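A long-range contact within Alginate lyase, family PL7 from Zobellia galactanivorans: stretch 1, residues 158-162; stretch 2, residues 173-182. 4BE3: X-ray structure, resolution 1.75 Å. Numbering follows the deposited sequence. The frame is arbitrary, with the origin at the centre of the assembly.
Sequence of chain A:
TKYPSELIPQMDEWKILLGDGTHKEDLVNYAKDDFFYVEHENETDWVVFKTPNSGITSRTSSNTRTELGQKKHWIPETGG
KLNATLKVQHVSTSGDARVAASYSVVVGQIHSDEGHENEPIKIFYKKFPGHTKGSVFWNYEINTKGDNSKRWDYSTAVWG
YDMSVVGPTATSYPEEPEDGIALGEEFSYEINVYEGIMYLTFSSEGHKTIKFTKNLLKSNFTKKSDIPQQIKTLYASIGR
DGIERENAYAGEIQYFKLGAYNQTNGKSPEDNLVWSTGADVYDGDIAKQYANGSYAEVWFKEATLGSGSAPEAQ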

# COMPACT_ATOMS: atom_id res chain seq x y z
N VAL A 158 -14.89 -0.08 -24.58
CA VAL A 158 -13.99 1.07 -24.74
C VAL A 158 -13.95 1.45 -26.23
O VAL A 158 -14.43 2.60 -26.63
CB VAL A 158 -12.51 0.70 -24.25
CG1 VAL A 158 -11.64 1.95 -24.43
CG2 VAL A 158 -12.70 0.35 -22.75
N TRP A 159 -13.38 0.60 -27.07
CA TRP A 159 -13.38 0.82 -28.57
C TRP A 159 -13.97 -0.48 -29.08
O TRP A 159 -13.51 -1.59 -28.74
CB TRP A 159 -11.97 0.88 -29.11
CG TRP A 159 -11.27 2.10 -28.50
CD1 TRP A 159 -11.58 3.45 -28.66
CD2 TRP A 159 -10.07 2.05 -27.73
NE1 TRP A 159 -10.64 4.26 -27.98
CE2 TRP A 159 -9.69 3.44 -27.41
CE3 TRP A 159 -9.29 0.95 -27.24
CZ2 TRP A 159 -8.60 3.74 -26.60
CZ3 TRP A 159 -8.12 1.29 -26.44
CH2 TRP A 159 -7.81 2.67 -26.13
N GLY A 160 -15.10 -0.38 -29.82
CA GLY A 160 -15.62 -1.64 -30.35
C GLY A 160 -16.81 -2.10 -29.52
O GLY A 160 -17.56 -1.26 -28.94
N TYR A 161 -16.89 -3.40 -29.36
CA TYR A 161 -18.03 -3.98 -28.68
C TYR A 161 -17.69 -4.28 -27.19
O TYR A 161 -16.52 -4.26 -26.78
CB TYR A 161 -18.28 -5.37 -29.23
CG TYR A 161 -18.68 -5.31 -30.73
CD1 TYR A 161 -19.56 -4.30 -31.19
CD2 TYR A 161 -18.15 -6.25 -31.59
CE1 TYR A 161 -19.93 -4.24 -32.62
CE2 TYR A 161 -18.58 -6.26 -32.97
CZ TYR A 161 -19.48 -5.26 -33.37
OH TYR A 161 -19.88 -5.23 -34.75
N ASP A 162 -18.70 -4.49 -26.40
CA ASP A 162 -18.44 -5.09 -25.04
C ASP A 162 -18.58 -6.66 -25.15
O ASP A 162 -18.76 -7.18 -26.27
CB ASP A 162 -19.35 -4.49 -23.95
CG ASP A 162 -20.80 -4.77 -24.20
OD1 ASP A 162 -21.21 -5.90 -24.58
OD2 ASP A 162 -21.56 -3.80 -24.02
N TYR A 173 -19.99 -14.83 -37.12
CA TYR A 173 -19.52 -13.76 -36.21
C TYR A 173 -20.28 -12.49 -36.52
O TYR A 173 -20.74 -12.29 -37.68
CB TYR A 173 -18.02 -13.51 -36.50
CG TYR A 173 -17.27 -14.80 -36.49
CD1 TYR A 173 -17.47 -15.73 -35.45
CD2 TYR A 173 -16.38 -15.12 -37.53
CE1 TYR A 173 -16.78 -16.96 -35.46
CE2 TYR A 173 -15.68 -16.34 -37.54
CZ TYR A 173 -15.92 -17.28 -36.54
OH TYR A 173 -15.36 -18.50 -36.53
N PRO A 174 -20.40 -11.61 -35.55
CA PRO A 174 -20.97 -10.28 -35.86
C PRO A 174 -19.97 -9.58 -36.81
O PRO A 174 -18.80 -10.08 -37.00
CB PRO A 174 -20.90 -9.50 -34.56
CG PRO A 174 -20.26 -10.37 -33.54
CD PRO A 174 -19.88 -11.74 -34.14
N GLU A 175 -20.38 -8.48 -37.36
CA GLU A 175 -19.41 -7.81 -38.25
C GLU A 175 -18.30 -7.15 -37.38
O GLU A 175 -18.45 -6.96 -36.16
CB GLU A 175 -20.06 -6.77 -39.07
CG GLU A 175 -20.43 -5.62 -38.27
CD GLU A 175 -21.14 -4.52 -39.15
OE1 GLU A 175 -21.73 -4.83 -40.20
OE2 GLU A 175 -21.14 -3.33 -38.76
N GLU A 176 -17.19 -6.89 -37.98
CA GLU A 176 -16.05 -6.32 -37.18
C GLU A 176 -16.45 -4.94 -36.71
O GLU A 176 -17.17 -4.18 -37.44
CB GLU A 176 -14.69 -6.38 -37.89
CG GLU A 176 -14.56 -5.26 -38.78
CD GLU A 176 -13.23 -5.18 -39.48
OE1 GLU A 176 -12.31 -5.85 -39.15
OE2 GLU A 176 -13.13 -4.36 -40.43
N PRO A 177 -15.97 -4.54 -35.51
CA PRO A 177 -16.33 -3.24 -35.02
C PRO A 177 -15.56 -2.21 -35.85
O PRO A 177 -14.30 -2.24 -35.88
CB PRO A 177 -15.82 -3.29 -33.56
CG PRO A 177 -14.72 -4.32 -33.50
CD PRO A 177 -15.29 -5.38 -34.49
N GLU A 178 -16.26 -1.23 -36.34
CA GLU A 178 -15.60 -0.18 -37.15
C GLU A 178 -14.66 0.68 -36.34
O GLU A 178 -13.58 1.06 -36.83
CB GLU A 178 -16.69 0.71 -37.81
CG GLU A 178 -16.23 2.15 -38.10
CD GLU A 178 -15.25 2.24 -39.27
OE1 GLU A 178 -15.39 1.43 -40.20
OE2 GLU A 178 -14.35 3.13 -39.23
N ASP A 179 -14.97 0.87 -35.07
CA ASP A 179 -14.08 1.72 -34.30
C ASP A 179 -13.06 0.83 -33.48
O ASP A 179 -12.47 1.32 -32.53
CB ASP A 179 -14.90 2.57 -33.30
CG ASP A 179 -15.75 1.72 -32.36
OD1 ASP A 179 -16.24 0.59 -32.80
OD2 ASP A 179 -15.90 2.09 -31.11
N GLY A 180 -12.82 -0.41 -33.84
CA GLY A 180 -11.92 -1.24 -32.98
C GLY A 180 -10.41 -1.11 -33.19
O GLY A 180 -9.91 -0.22 -33.91
N ILE A 181 -9.71 -2.08 -32.62
CA ILE A 181 -8.22 -2.01 -32.46
C ILE A 181 -7.71 -3.28 -33.11
O ILE A 181 -8.16 -4.36 -32.77
CB ILE A 181 -7.84 -1.96 -30.93
CG1 ILE A 181 -8.49 -0.71 -30.27
CG2 ILE A 181 -6.28 -2.04 -30.86
CD1 ILE A 181 -8.05 0.67 -30.81
N ALA A 182 -6.75 -3.15 -34.05
CA ALA A 182 -6.15 -4.30 -34.77
C ALA A 182 -5.15 -5.09 -33.88
O ALA A 182 -4.57 -4.54 -32.93
CB ALA A 182 -5.42 -3.74 -36.07
O HOH W 1 -18.03 1.36 -29.44
O HOH W 2 -20.17 -3.04 -36.04

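Two direct hydrogen bonds, each reinforced by a water, join these stretches, and apolar packing fills the space around them. The contact is small, burying 384 Å² summed over both sides.

The first polar site centres on Gly160. The backbone Gly160 N donates to Asp179 OD2 at 2.9 Å, with an N-H...acceptor angle of 152°. Asp179 can accept this bond because its CA-to-CB bond points toward stretch 1 and its chi1 is p, which brings the short carboxylate up to the backbone. Water 1 completes the arrangement by donating to Gly160 O at 2.7 Å and to Asp179 OD2 at 2.8 Å. The donor and the acceptor of Gly160 are thus both served, one directly and the other through solvent, while OD2 accepts from both the peptide and the water. A carboxylate oxygen, charged and rich in lone pairs, is well suited to receive two donors at once.

Asp179 lies within a type I turn running from Pro177 to Gly180, closed by the bond from Gly180 N to Pro177 O at 3.1 Å. Gly180 suits the end of this turn because a CB on Gly180 would clash with Pro177 CG, at 3.0 Å. Gly160 is glycine for a reason of its own: at phi 102° and psi -144°, a CB would be jammed against the carbonyl O of Trp159. A CB on Gly160 would also sit tightly, 3.5 Å, against Pro177 CB. Without one, Gly160 CA approaches Pro177 CB to 3.6 Å.

The second polar site is the hydroxyl of Tyr161. The CA-to-CB bond of this residue points sideways, but with chi1 at m the long side chain brings its end to stretch 2, where Tyr161 OH donates to Glu175 O at 2.7 Å. Water 2 in turn donates to Tyr161 OH at 2.6 Å, so the hydroxyl acts as donor and acceptor together. The same water donates to Glu175 OE2 at 2.9 Å, linking the tyrosine to the carboxylate of the residue whose carbonyl it already binds. Water 2 has only two protons to give, so its weak bond to Glu176 O, at 3.5 Å, can only share or alternate with these two.

The tyrosine ring does apolar work along the way. Pro177 CB lies over one face, 4.1 Å from the Tyr161 ring centroid and 10° off the ring normal, a CH-pi contact. Pro177 CD also reaches Tyr161 CE2 at 3.7 Å, and Pro174 CB, a looser apolar neighbour, lies 4.3 Å from Tyr161 CE2. Proline suits position 177, since its compact ring offers CH groups to the aromatic face.

Trp159 and Ile181, both buried, extend the apolar packing with CA-to-CB bonds pointing toward the opposing stretch. Trp159 CE3 meets Ile181 CG1 at 3.5 Å, an oblique approach to the indole. The one polar atom of that large side chain, NE1, is hydrogen-bonded elsewhere in the structure, so the tryptophan can be buried without leaving its donor unsatisfied.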